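Local coordinates for secondary thiamine-phosphate synthase enzyme (Thermus thermophilus, PDB 2CU5), which is of uncertain function but probably has an activity resembling that of thiamine-phosphate synthase, at residues Arg21-Ala26 against Gly101-Gly106; Leu45-Gly50 against Leu94-Glu99; Val4-Val9 against Glu123-Leu128; Glu14-Ile19 against Asp58-Leu63. One frame throughout, in Å; residues are numbered along the deposited sequence.

Interaction 1 (Arg21-Ala26 against Gly101-Gly106)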
loop_
_atom_site.group_PDB
_atom_site.type_symbol
_atom_site.label_atom_id
_atom_site.label_comp_id
_atom_site.label_asym_id
_atom_site.label_seq_id
_atom_site.Cartn_x
_atom_site.Cartn_y
_atom_site.Cartn_z
ATOM N N ARG A 21 9.913 -1.390 -18.182
ATOM C CA ARG A 21 10.963 -0.912 -19.072
ATOM C C ARG A 21 11.036 0.604 -19.164
ATOM O O ARG A 21 12.130 1.168 -19.229
ATOM C CB ARG A 21 10.795 -1.522 -20.470
ATOM C CG ARG A 21 11.865 -1.095 -21.470
ATOM C CD ARG A 21 13.268 -1.224 -20.885
ATOM N NE ARG A 21 13.538 -2.562 -20.362
ATOM C CZ ARG A 21 13.612 -3.660 -21.107
ATOM N NH1 ARG A 21 13.435 -3.590 -22.419
ATOM N NH2 ARG A 21 13.875 -4.831 -20.538
ATOM N N LYS A 22 9.887 1.274 -19.170
ATOM C CA LYS A 22 9.890 2.734 -19.238
ATOM C C LYS A 22 10.493 3.350 -17.973
ATOM O O LYS A 22 11.142 4.400 -18.034
ATOM C CB LYS A 22 8.473 3.269 -19.493
ATOM C CG LYS A 22 8.032 3.052 -20.943
ATOM C CD LYS A 22 6.691 3.681 -21.275
ATOM C CE LYS A 22 6.340 3.444 -22.742
ATOM N NZ LYS A 22 5.042 4.061 -23.141
ATOM N N VAL A 23 10.282 2.705 -16.828
ATOM C CA VAL A 23 10.863 3.195 -15.582
ATOM C C VAL A 23 12.374 2.981 -15.658
ATOM O O VAL A 23 13.149 3.871 -15.330
ATOM C CB VAL A 23 10.339 2.424 -14.346
ATOM C CG1 VAL A 23 11.212 2.737 -13.126
ATOM C CG2 VAL A 23 8.897 2.816 -14.052
ATOM N N GLU A 24 12.785 1.794 -16.092
ATOM C CA GLU A 24 14.208 1.471 -16.198
ATOM C C GLU A 24 14.931 2.425 -17.142
ATOM O O GLU A 24 16.084 2.796 -16.902
ATOM C CB GLU A 24 14.397 0.025 -16.671
ATOM C CG GLU A 24 13.868 -1.012 -15.687
ATOM C CD GLU A 24 14.033 -2.444 -16.161
ATOM O OE1 GLU A 24 13.800 -2.715 -17.355
ATOM O OE2 GLU A 24 14.376 -3.311 -15.331
ATOM N N ALA A 25 14.256 2.826 -18.213
ATOM C CA ALA A 25 14.856 3.737 -19.179
ATOM C C ALA A 25 15.120 5.099 -18.550
ATOM O O ALA A 25 15.955 5.862 -19.038
ATOM C CB ALA A 25 13.951 3.885 -20.401
ATOM N N ALA A 26 14.416 5.407 -17.464
ATOM C CA ALA A 26 14.595 6.689 -16.793
ATOM C C ALA A 26 15.661 6.634 -15.700
ATOM O O ALA A 26 16.020 7.664 -15.127
ATOM C CB ALA A 26 13.270 7.155 -16.196
ATOM N N GLY A 101 20.725 0.379 -13.615
ATOM C CA GLY A 101 19.640 0.707 -14.520
ATOM C C GLY A 101 18.540 -0.320 -14.673
ATOM O O GLY A 101 17.601 -0.099 -15.434
ATOM N N ARG A 102 18.645 -1.441 -13.969
ATOM C CA ARG A 102 17.622 -2.472 -14.062
ATOM C C ARG A 102 16.980 -2.762 -12.715
ATOM O O ARG A 102 17.663 -2.935 -11.708
ATOM C CB ARG A 102 18.213 -3.752 -14.657
ATOM C CG ARG A 102 18.616 -3.591 -16.121
ATOM C CD ARG A 102 19.128 -4.887 -16.721
ATOM N NE ARG A 102 19.488 -4.733 -18.130
ATOM C CZ ARG A 102 20.465 -3.945 -18.577
ATOM N NH1 ARG A 102 21.191 -3.226 -17.730
ATOM N NH2 ARG A 102 20.716 -3.876 -19.878
ATOM N N LEU A 103 15.653 -2.811 -12.706
ATOM C CA LEU A 103 14.910 -3.080 -11.486
ATOM C C LEU A 103 15.131 -4.515 -11.025
ATOM O O LEU A 103 15.098 -5.441 -11.833
ATOM C CB LEU A 103 13.420 -2.828 -11.726
ATOM C CG LEU A 103 13.051 -1.367 -12.000
ATOM C CD1 LEU A 103 11.617 -1.274 -12.527
ATOM C CD2 LEU A 103 13.221 -0.563 -10.726
ATOM N N ARG A 104 15.371 -4.692 -9.727
ATOM C CA ARG A 104 15.581 -6.017 -9.145
ATOM C C ARG A 104 14.217 -6.529 -8.699
ATOM O O ARG A 104 13.655 -6.048 -7.716
ATOM C CB ARG A 104 16.520 -5.937 -7.938
ATOM C CG ARG A 104 17.881 -5.336 -8.241
ATOM C CD ARG A 104 18.650 -6.129 -9.296
ATOM N NE ARG A 104 19.102 -7.443 -8.834
ATOM C CZ ARG A 104 18.375 -8.558 -8.874
ATOM N NH1 ARG A 104 17.140 -8.542 -9.359
ATOM N NH2 ARG A 104 18.891 -9.700 -8.434
ATOM N N LEU A 105 13.698 -7.508 -9.425
ATOM C CA LEU A 105 12.378 -8.053 -9.139
ATOM C C LEU A 105 12.371 -9.571 -9.101
ATOM O O LEU A 105 13.316 -10.218 -9.556
ATOM C CB LEU A 105 11.407 -7.585 -10.224
ATOM C CG LEU A 105 11.355 -6.074 -10.451
ATOM C CD1 LEU A 105 10.569 -5.756 -11.713
ATOM C CD2 LEU A 105 10.724 -5.416 -9.233
ATOM N N GLY A 106 11.289 -10.130 -8.567
ATOM C CA GLY A 106 11.153 -11.571 -8.505
ATOM C C GLY A 106 10.963 -12.108 -9.911
ATOM O O GLY A 106 10.715 -11.346 -10.850
#

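Interaction 2 (Leu45-Gly50 against Leu94-Glu99)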
loop_
_atom_site.group_PDB
_atom_site.type_symbol
_atom_site.label_atom_id
_atom_site.label_comp_id
_atom_site.label_asym_id
_atom_site.label_seq_id
_atom_site.Cartn_x
_atom_site.Cartn_y
_atom_site.Cartn_z
ATOM N N LEU A 45 -0.423 2.113 -8.609
ATOM C CA LEU A 45 0.832 1.458 -8.968
ATOM C C LEU A 45 0.910 0.166 -8.177
ATOM O O LEU A 45 0.621 0.145 -6.983
ATOM C CB LEU A 45 2.033 2.335 -8.610
ATOM C CG LEU A 45 2.250 3.592 -9.449
ATOM C CD1 LEU A 45 3.351 4.435 -8.823
ATOM C CD2 LEU A 45 2.599 3.192 -10.883
ATOM N N THR A 46 1.308 -0.912 -8.840
ATOM C CA THR A 46 1.406 -2.193 -8.169
ATOM C C THR A 46 2.473 -3.048 -8.826
ATOM O O THR A 46 2.869 -2.806 -9.974
ATOM C CB THR A 46 0.051 -2.959 -8.229
ATOM O OG1 THR A 46 0.134 -4.157 -7.447
ATOM C CG2 THR A 46 -0.287 -3.336 -9.661
ATOM N N VAL A 47 2.956 -4.029 -8.077
ATOM C CA VAL A 47 3.932 -4.973 -8.596
ATOM C C VAL A 47 3.187 -6.303 -8.635
ATOM O O VAL A 47 2.755 -6.807 -7.599
ATOM C CB VAL A 47 5.159 -5.116 -7.670
ATOM C CG1 VAL A 47 6.059 -6.220 -8.197
ATOM C CG2 VAL A 47 5.931 -3.793 -7.599
ATOM N N GLN A 48 3.019 -6.861 -9.827
ATOM C CA GLN A 48 2.305 -8.118 -9.971
ATOM C C GLN A 48 2.820 -8.961 -11.127
ATOM O O GLN A 48 3.832 -8.632 -11.744
ATOM C CB GLN A 48 0.805 -7.852 -10.134
ATOM C CG GLN A 48 0.015 -8.045 -8.845
ATOM C CD GLN A 48 0.139 -9.462 -8.322
ATOM O OE1 GLN A 48 0.040 -10.423 -9.085
ATOM N NE2 GLN A 48 0.346 -9.602 -7.020
ATOM N N GLU A 49 2.122 -10.052 -11.422
ATOM C CA GLU A 49 2.545 -10.944 -12.490
ATOM C C GLU A 49 1.978 -10.591 -13.860
ATOM O O GLU A 49 0.776 -10.362 -14.010
ATOM C CB GLU A 49 2.163 -12.388 -12.155
ATOM C CG GLU A 49 2.846 -13.397 -13.058
ATOM C CD GLU A 49 2.275 -14.789 -12.941
ATOM O OE1 GLU A 49 1.990 -15.238 -11.809
ATOM O OE2 GLU A 49 2.125 -15.442 -13.990
ATOM N N GLY A 50 2.855 -10.558 -14.858
ATOM C CA GLY A 50 2.427 -10.261 -16.210
ATOM C C GLY A 50 2.604 -11.456 -17.132
ATOM O O GLY A 50 1.948 -11.544 -18.172
ATOM N N LEU A 94 5.482 3.374 -5.084
ATOM C CA LEU A 94 6.269 2.159 -4.970
ATOM C C LEU A 94 7.693 2.564 -4.656
ATOM O O LEU A 94 8.095 3.687 -4.934
ATOM C CB LEU A 94 6.263 1.379 -6.286
ATOM C CG LEU A 94 4.962 0.703 -6.723
ATOM C CD1 LEU A 94 5.142 0.088 -8.097
ATOM C CD2 LEU A 94 4.584 -0.353 -5.689
ATOM N N LEU A 95 8.442 1.641 -4.069
ATOM C CA LEU A 95 9.842 1.870 -3.744
ATOM C C LEU A 95 10.487 0.556 -4.146
ATOM O O LEU A 95 10.167 -0.494 -3.587
ATOM C CB LEU A 95 10.013 2.134 -2.252
ATOM C CG LEU A 95 11.434 2.502 -1.816
ATOM C CD1 LEU A 95 11.889 3.751 -2.561
ATOM C CD2 LEU A 95 11.466 2.720 -0.308
ATOM N N LEU A 96 11.378 0.612 -5.131
ATOM C CA LEU A 96 12.013 -0.594 -5.645
ATOM C C LEU A 96 13.529 -0.489 -5.764
ATOM O O LEU A 96 14.081 0.606 -5.866
ATOM C CB LEU A 96 11.429 -0.916 -7.023
ATOM C CG LEU A 96 9.902 -1.057 -7.091
ATOM C CD1 LEU A 96 9.411 -0.825 -8.511
ATOM C CD2 LEU A 96 9.501 -2.440 -6.588
ATOM N N LEU A 97 14.180 -1.646 -5.761
ATOM C CA LEU A 97 15.633 -1.741 -5.885
ATOM C C LEU A 97 16.025 -1.786 -7.355
ATOM O O LEU A 97 15.349 -2.419 -8.167
ATOM C CB LEU A 97 16.137 -3.023 -5.225
ATOM C CG LEU A 97 15.944 -3.190 -3.723
ATOM C CD1 LEU A 97 16.179 -4.647 -3.329
ATOM C CD2 LEU A 97 16.896 -2.269 -2.997
ATOM N N ALA A 98 17.122 -1.117 -7.690
ATOM C CA ALA A 98 17.620 -1.104 -9.054
ATOM C C ALA A 98 19.118 -1.375 -9.025
ATOM O O ALA A 98 19.812 -0.991 -8.086
ATOM C CB ALA A 98 17.346 0.248 -9.711
ATOM N N GLU A 99 19.608 -2.057 -10.050
ATOM C CA GLU A 99 21.028 -2.351 -10.150
ATOM C C GLU A 99 21.472 -2.036 -11.565
ATOM O O GLU A 99 21.035 -2.675 -12.522
ATOM C CB GLU A 99 21.298 -3.819 -9.831
ATOM C CG GLU A 99 22.764 -4.211 -9.951
ATOM C CD GLU A 99 23.015 -5.648 -9.541
ATOM O OE1 GLU A 99 22.843 -5.964 -8.345
ATOM O OE2 GLU A 99 23.379 -6.465 -10.416
#

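Interaction 3 (Val4-Val9 against Glu123-Leu128)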
loop_
_atom_site.group_PDB
_atom_site.type_symbol
_atom_site.label_atom_id
_atom_site.label_comp_id
_atom_site.label_asym_id
_atom_site.label_seq_id
_atom_site.Cartn_x
_atom_site.Cartn_y
_atom_site.Cartn_z
ATOM N N VAL A 4 13.651 14.877 -10.528
ATOM C CA VAL A 4 12.531 13.954 -10.662
ATOM C C VAL A 4 12.135 13.832 -12.123
ATOM O O VAL A 4 11.857 14.835 -12.786
ATOM C CB VAL A 4 11.306 14.432 -9.865
ATOM C CG1 VAL A 4 10.185 13.415 -9.983
ATOM C CG2 VAL A 4 11.681 14.641 -8.409
ATOM N N VAL A 5 12.119 12.601 -12.621
ATOM C CA VAL A 5 11.758 12.350 -14.009
ATOM C C VAL A 5 10.258 12.158 -14.140
ATOM O O VAL A 5 9.644 11.465 -13.328
ATOM C CB VAL A 5 12.460 11.094 -14.558
ATOM C CG1 VAL A 5 12.041 10.854 -16.003
ATOM C CG2 VAL A 5 13.965 11.259 -14.457
ATOM N N ARG A 6 9.675 12.780 -15.159
ATOM C CA ARG A 6 8.244 12.669 -15.397
ATOM C C ARG A 6 7.943 11.812 -16.619
ATOM O O ARG A 6 8.197 12.214 -17.757
ATOM C CB ARG A 6 7.630 14.061 -15.568
ATOM C CG ARG A 6 6.181 14.059 -16.035
ATOM C CD ARG A 6 5.400 15.162 -15.351
ATOM N NE ARG A 6 6.086 16.446 -15.425
ATOM C CZ ARG A 6 5.851 17.470 -14.610
ATOM N NH1 ARG A 6 4.942 17.374 -13.647
ATOM N NH2 ARG A 6 6.532 18.594 -14.754
ATOM N N LEU A 7 7.420 10.617 -16.375
ATOM C CA LEU A 7 7.056 9.715 -17.451
ATOM C C LEU A 7 5.582 9.981 -17.731
ATOM O O LEU A 7 4.831 10.333 -16.823
ATOM C CB LEU A 7 7.242 8.254 -17.019
ATOM C CG LEU A 7 8.637 7.832 -16.547
ATOM C CD1 LEU A 7 8.607 6.383 -16.083
ATOM C CD2 LEU A 7 9.635 8.008 -17.672
ATOM N N GLU A 8 5.178 9.838 -18.985
ATOM C CA GLU A 8 3.784 10.046 -19.363
ATOM C C GLU A 8 3.370 8.733 -20.016
ATOM O O GLU A 8 3.934 8.321 -21.024
ATOM C CB GLU A 8 3.676 11.249 -20.307
ATOM C CG GLU A 8 4.533 12.419 -19.815
ATOM C CD GLU A 8 4.116 13.772 -20.358
ATOM O OE1 GLU A 8 3.884 13.888 -21.581
ATOM O OE2 GLU A 8 4.036 14.729 -19.555
ATOM N N VAL A 9 2.384 8.075 -19.415
ATOM C CA VAL A 9 1.941 6.764 -19.867
ATOM C C VAL A 9 0.519 6.669 -20.405
ATOM O O VAL A 9 -0.436 6.953 -19.690
ATOM C CB VAL A 9 2.071 5.749 -18.698
ATOM C CG1 VAL A 9 1.843 4.339 -19.192
ATOM C CG2 VAL A 9 3.446 5.877 -18.051
ATOM N N GLU A 123 0.672 10.428 -15.534
ATOM C CA GLU A 123 2.031 10.818 -15.191
ATOM C C GLU A 123 2.534 9.848 -14.132
ATOM O O GLU A 123 1.774 9.401 -13.273
ATOM C CB GLU A 123 2.068 12.229 -14.599
ATOM C CG GLU A 123 2.058 13.360 -15.609
ATOM C CD GLU A 123 2.236 14.716 -14.946
ATOM O OE1 GLU A 123 3.058 14.817 -14.009
ATOM O OE2 GLU A 123 1.562 15.684 -15.362
ATOM N N VAL A 124 3.813 9.512 -14.214
ATOM C CA VAL A 124 4.449 8.652 -13.236
ATOM C C VAL A 124 5.775 9.338 -12.939
ATOM O O VAL A 124 6.586 9.545 -13.842
ATOM C CB VAL A 124 4.717 7.239 -13.784
ATOM C CG1 VAL A 124 5.503 6.437 -12.759
ATOM C CG2 VAL A 124 3.395 6.536 -14.100
ATOM N N TRP A 125 5.980 9.719 -11.685
ATOM C CA TRP A 125 7.217 10.384 -11.296
ATOM C C TRP A 125 8.243 9.367 -10.824
ATOM O O TRP A 125 7.908 8.413 -10.123
ATOM C CB TRP A 125 6.950 11.405 -10.195
ATOM C CG TRP A 125 5.974 12.471 -10.593
ATOM C CD1 TRP A 125 5.583 12.799 -11.862
ATOM C CD2 TRP A 125 5.290 13.375 -9.716
ATOM N NE1 TRP A 125 4.699 13.852 -11.828
ATOM C CE2 TRP A 125 4.503 14.227 -10.524
ATOM C CE3 TRP A 125 5.267 13.548 -8.324
ATOM C CZ2 TRP A 125 3.699 15.240 -9.987
ATOM C CZ3 TRP A 125 4.468 14.555 -7.789
ATOM C CH2 TRP A 125 3.695 15.388 -8.623
ATOM N N VAL A 126 9.497 9.576 -11.213
ATOM C CA VAL A 126 10.566 8.664 -10.845
ATOM C C VAL A 126 11.669 9.432 -10.131
ATOM O O VAL A 126 12.190 10.415 -10.652
ATOM C CB VAL A 126 11.164 7.982 -12.092
ATOM C CG1 VAL A 126 12.181 6.935 -11.671
ATOM C CG2 VAL A 126 10.056 7.359 -12.934
ATOM N N ARG A 127 12.007 8.975 -8.933
ATOM C CA ARG A 127 13.043 9.597 -8.126
ATOM C C ARG A 127 14.060 8.557 -7.687
ATOM O O ARG A 127 13.700 7.520 -7.133
ATOM C CB ARG A 127 12.418 10.247 -6.893
ATOM C CG ARG A 127 13.411 10.653 -5.820
ATOM C CD ARG A 127 14.295 11.802 -6.260
ATOM N NE ARG A 127 14.536 12.702 -5.138
ATOM C CZ ARG A 127 15.267 12.397 -4.071
ATOM N NH1 ARG A 127 15.850 11.211 -3.974
ATOM N NH2 ARG A 127 15.390 13.275 -3.089
ATOM N N LEU A 128 15.334 8.836 -7.941
ATOM C CA LEU A 128 16.400 7.923 -7.549
ATOM C C LEU A 128 16.899 8.333 -6.168
ATOM O O LEU A 128 17.142 9.512 -5.919
ATOM C CB LEU A 128 17.561 7.998 -8.548
ATOM C CG LEU A 128 17.203 7.994 -10.040
ATOM C CD1 LEU A 128 18.463 8.166 -10.878
ATOM C CD2 LEU A 128 16.499 6.699 -10.399
#

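Interaction 4 (Glu14-Ile19 against Asp58-Leu63)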
loop_
_atom_site.group_PDB
_atom_site.type_symbol
_atom_site.label_atom_id
_atom_site.label_comp_id
_atom_site.label_asym_id
_atom_site.label_seq_id
_atom_site.Cartn_x
_atom_site.Cartn_y
_atom_site.Cartn_z
ATOM N N GLU A 14 -9.449 0.733 -18.835
ATOM C CA GLU A 14 -9.050 0.091 -17.595
ATOM C C GLU A 14 -8.107 -1.054 -17.906
ATOM O O GLU A 14 -8.281 -1.769 -18.896
ATOM C CB GLU A 14 -10.271 -0.415 -16.811
ATOM C CG GLU A 14 -10.774 -1.801 -17.182
ATOM C CD GLU A 14 -11.685 -2.386 -16.109
ATOM O OE1 GLU A 14 -12.103 -3.557 -16.246
ATOM O OE2 GLU A 14 -11.983 -1.677 -15.124
ATOM N N GLY A 15 -7.092 -1.210 -17.064
ATOM C CA GLY A 15 -6.132 -2.271 -17.272
ATOM C C GLY A 15 -4.809 -2.013 -16.583
ATOM O O GLY A 15 -4.575 -0.939 -16.029
ATOM N N PHE A 16 -3.948 -3.023 -16.609
ATOM C CA PHE A 16 -2.629 -2.937 -16.006
ATOM C C PHE A 16 -1.627 -2.692 -17.124
ATOM O O PHE A 16 -1.443 -3.538 -18.005
ATOM C CB PHE A 16 -2.295 -4.242 -15.286
ATOM C CG PHE A 16 -3.063 -4.448 -14.015
ATOM C CD1 PHE A 16 -2.614 -3.899 -12.818
ATOM C CD2 PHE A 16 -4.246 -5.179 -14.012
ATOM C CE1 PHE A 16 -3.331 -4.075 -11.632
ATOM C CE2 PHE A 16 -4.969 -5.361 -12.828
ATOM C CZ PHE A 16 -4.507 -4.807 -11.641
ATOM N N VAL A 17 -1.000 -1.522 -17.099
ATOM C CA VAL A 17 -0.015 -1.165 -18.114
ATOM C C VAL A 17 1.371 -1.450 -17.553
ATOM O O VAL A 17 1.748 -0.914 -16.514
ATOM C CB VAL A 17 -0.117 0.332 -18.484
ATOM C CG1 VAL A 17 0.865 0.663 -19.601
ATOM C CG2 VAL A 17 -1.538 0.662 -18.912
ATOM N N ASN A 18 2.119 -2.301 -18.249
ATOM C CA ASN A 18 3.464 -2.677 -17.825
ATOM C C ASN A 18 4.426 -1.518 -18.101
ATOM O O ASN A 18 4.730 -1.219 -19.252
ATOM C CB ASN A 18 3.915 -3.919 -18.597
ATOM C CG ASN A 18 5.176 -4.532 -18.024
ATOM O OD1 ASN A 18 6.074 -3.820 -17.580
ATOM N ND2 ASN A 18 5.250 -5.859 -18.032
ATOM N N ILE A 19 4.905 -0.873 -17.046
ATOM C CA ILE A 19 5.812 0.263 -17.198
ATOM C C ILE A 19 7.223 -0.043 -16.708
ATOM O O ILE A 19 8.029 0.863 -16.496
ATOM C CB ILE A 19 5.291 1.475 -16.416
ATOM C CG1 ILE A 19 5.222 1.122 -14.923
ATOM C CG2 ILE A 19 3.914 1.892 -16.958
ATOM C CD1 ILE A 19 4.879 2.283 -14.016
ATOM N N ASP A 58 -8.076 -11.544 -13.966
ATOM C CA ASP A 58 -8.791 -11.870 -12.739
ATOM C C ASP A 58 -8.710 -10.741 -11.710
ATOM O O ASP A 58 -9.675 -10.490 -10.986
ATOM C CB ASP A 58 -8.259 -13.174 -12.133
ATOM C CG ASP A 58 -8.624 -14.396 -12.961
ATOM O OD1 ASP A 58 -9.347 -14.244 -13.964
ATOM O OD2 ASP A 58 -8.192 -15.513 -12.605
ATOM N N LEU A 59 -7.572 -10.054 -11.642
ATOM C CA LEU A 59 -7.431 -8.953 -10.693
ATOM C C LEU A 59 -8.453 -7.856 -10.975
ATOM O O LEU A 59 -9.129 -7.373 -10.062
ATOM C CB LEU A 59 -6.014 -8.359 -10.750
ATOM C CG LEU A 59 -4.895 -9.191 -10.117
ATOM C CD1 LEU A 59 -3.532 -8.547 -10.406
ATOM C CD2 LEU A 59 -5.136 -9.301 -8.618
ATOM N N LEU A 60 -8.562 -7.461 -12.242
ATOM C CA LEU A 60 -9.504 -6.421 -12.635
ATOM C C LEU A 60 -10.949 -6.878 -12.438
ATOM O O LEU A 60 -11.808 -6.099 -12.020
ATOM C CB LEU A 60 -9.286 -6.037 -14.101
ATOM C CG LEU A 60 -8.001 -5.260 -14.410
ATOM C CD1 LEU A 60 -7.830 -5.117 -15.909
ATOM C CD2 LEU A 60 -8.059 -3.895 -13.739
ATOM N N GLY A 61 -11.210 -8.139 -12.762
ATOM C CA GLY A 61 -12.548 -8.678 -12.606
ATOM C C GLY A 61 -12.962 -8.681 -11.150
ATOM O O GLY A 61 -14.071 -8.277 -10.808
ATOM N N ARG A 62 -12.058 -9.119 -10.281
ATOM C CA ARG A 62 -12.344 -9.167 -8.854
ATOM C C ARG A 62 -12.428 -7.767 -8.242
ATOM O O ARG A 62 -13.251 -7.516 -7.364
ATOM C CB ARG A 62 -11.284 -10.008 -8.140
ATOM C CG ARG A 62 -11.413 -11.511 -8.400
ATOM C CD ARG A 62 -10.189 -12.248 -7.882
ATOM N NE ARG A 62 -10.271 -13.706 -7.980
ATOM C CZ ARG A 62 -10.647 -14.506 -6.986
ATOM N NH1 ARG A 62 -10.994 -13.993 -5.809
ATOM N NH2 ARG A 62 -10.626 -15.825 -7.151
ATOM N N LEU A 63 -11.581 -6.851 -8.701
ATOM C CA LEU A 63 -11.619 -5.487 -8.179
ATOM C C LEU A 63 -12.941 -4.806 -8.532
ATOM O O LEU A 63 -13.431 -3.949 -7.789
ATOM C CB LEU A 63 -10.458 -4.663 -8.743
ATOM C CG LEU A 63 -9.093 -4.904 -8.102
ATOM C CD1 LEU A 63 -8.034 -4.166 -8.907
ATOM C CD2 LEU A 63 -9.099 -4.417 -6.655
HETATM O O HOH W 1 -11.663 -3.373 -12.167
#

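Interaction 1 (Arg21-Ala26 against Gly101-Gly106)
Glu-24 carries the polar part of this contact, its carboxylate reaching from the helix to the backbone of the short strand 102-103. The N-H of Leu-103 donates to OE2 of Glu-24 over 3.0 Å at 152°, meeting the anti lone pair, the one turned away from the other oxygen. That other oxygen, OE1, stays on the helix side, where NE of Arg-21 forms a salt bridge with it at 3.0 Å. This bond is nearly straight at 174° and lies in the guanidinium plane. With one oxygen held from each segment, the carboxylate is probably restrained in its rotation. Glu-24 is extended beyond CG (chi2 179°), which carries CD away from the helix.

Van der Waals contacts run along the same side chain. CB of Glu-24 lies 3.4 Å from the carbonyl O of Gly-101. Its CG packs carbon to carbon, 3.8 Å from CG of Leu-103. One residue earlier in the helix, CG1 of Val-23 meets CD1 of Leu-103 at 4.1 Å, the two side chains roughly perpendicular. Leu-103 also packs on Thr-20 and Leu-96, while Val-23 touches Leu-7.

Gly-101 has a positive phi, which suits the tight connection between strands 93-99 and 102-103. The arrangement is that of a short helix packed against both outermost strands of the five-stranded antiparallel sheet, 102-103 and 5-11, with a helix carboxylate accepting a strand N-H.

Interaction 2 (Leu45-Gly50 against Leu94-Glu99)
Strands 45-48 and 94-99 run 8.4 Å apart at closest approach, with 43° between their N-to-C directions, a spacing that fits face-to-face packing of strands from two sheets and is too wide for neighbours in one sheet. The contact is correspondingly made by side chains.

Leu-94 contributes most of it. With CG anti to the carbonyl carbon (chi1 -70°), that atom comes to 3.8 Å from CB of Leu-45, and CD1 of Leu-94 lies 4.0 Å from CG2 of Val-47, so that one leucine branch end reaches two residues of the facing strand. The same CD1 also approaches the backbone, 4.0 Å from N of Thr-46. Val-47 and Leu-94 run at a slant to one another.

Val-47 uses that single methyl, CG2, a second time: it meets CD2 of Leu-96 at 3.9 Å as the two side chains pass with their ends pointing opposite ways. Alternation along the strand brings Leu-94 and Leu-96 to this interface, whereas Leu-95 packs on Leu-95 of the third subunit. Val-111 touches both Leu-94 and Leu-96, and Leu-36 touches both Leu-45 and Leu-96, extending the apolar layer.

All five touching residues are buried and the side-chain contacts are entirely aliphatic. The chemistry therefore implies that shape and exclusion of water, rather than directed polar bonds, hold the two sheets together here.

Interaction 3 (Val4-Val9 against Glu123-Leu128)
Val-4 packs CG1 against CB of Trp-125 at 3.8 Å, crossing it at a slant. Val-5 and Val-126 form a hydrogen-bonded antiparallel pair, with N of Val-5 donating to O of Val-126 at 2.9 Å and N of Val-126 returning a bond to O of Val-5 at 2.8 Å.

Arg-6, paired with Trp-125 at a non-hydrogen-bonded position, lies alongside the indole, pointing the same way. Its NH1 forms a salt bridge with OE1 of Glu-123, an oxygen that also accepts from NE1 of Trp-125; its modelled position is doubtful, so the lengths carry little weight. An alanine in place of Glu-123 would probably leave the Arg-6 guanidinium and the indole N-H without this shared acceptor and the arginine freer to turn.

Leu-7 repeats the two-bond pairing with Val-124, both bonds 2.9 Å long. Its CD1 reaches diagonally to CG2 of Val-126 at 3.6 Å. Val-9 then meets Val-124 through their CG2 methyls at 4.0 Å, both packing on Leu-113.

The alternating bond pattern and the 152° between strand directions are those of a twisted antiparallel ladder, here joining the N-terminal strand 5-11 to the C-terminal strand 120-128 at one border of the five-stranded sheet.

Interaction 4 (Glu14-Ile19 against Asp58-Leu63)
Phe-16 and Leu-60 make the central contact: CE2 of the ring lies 3.4 Å from CG of Leu-60 and 3.5 Å from its CD2, the two side chains lying alongside, oppositely pointed. The same CE2 meets CB of Leu-59 at 3.8 Å, this pair nearly perpendicular. CD1 of Leu-60 turns to the backbone instead, 3.6 Å from CA of Gly-15. A phi of 158° at Gly-15 would bring a side chain against the carbonyl of Glu-14.

CB of Phe-16 points toward the helix, and chi1 of -72° sets CG anti to the carbonyl carbon. An alanine here would probably open a gap beside Leu-59 and Leu-60 and leave their side chains freer to shift.

Further out, a water donates to O of Leu-60 at 2.7 Å and makes a weak bond to OE2 of Glu-14. Asp-58 and Arg-62 bond to the second subunit, including a salt bridge from Arg-62 to Asp-74 of that subunit, while Leu-88 of the same subunit packs on Phe-16.

Strand 15-18 is an outer strand of the three-stranded sheet, running beside strand 110-115, and its N-terminal part packs against helix 53-66; the segment axes are 9.2 Å apart at 144°.

How the interactions relate
Interaction 3 spans the chain from end to end; within its interval, interaction 2 falls within that of interaction 1, and the segments of interaction 4 alternate with those of both. Interactions 1 and 2, centres 8 Å apart, meet through successive strands 93-99 and 102-103, where Arg-104 N probably bonds to Leu-97 O. Interaction 3 lies at the other border of this five-stranded sheet, yet Leu-7 packs on Val-23 and Val-5 on Ala-26. Interaction 4 belongs to the three-stranded sheet and touches interaction 2 through Phe-16 and Thr-46; its centre is about 21 Å from that of interaction 3, but Val-9 packs on Val-17 and Ile-19. Together they tie two sheets and flanking helices into one trimer subunit.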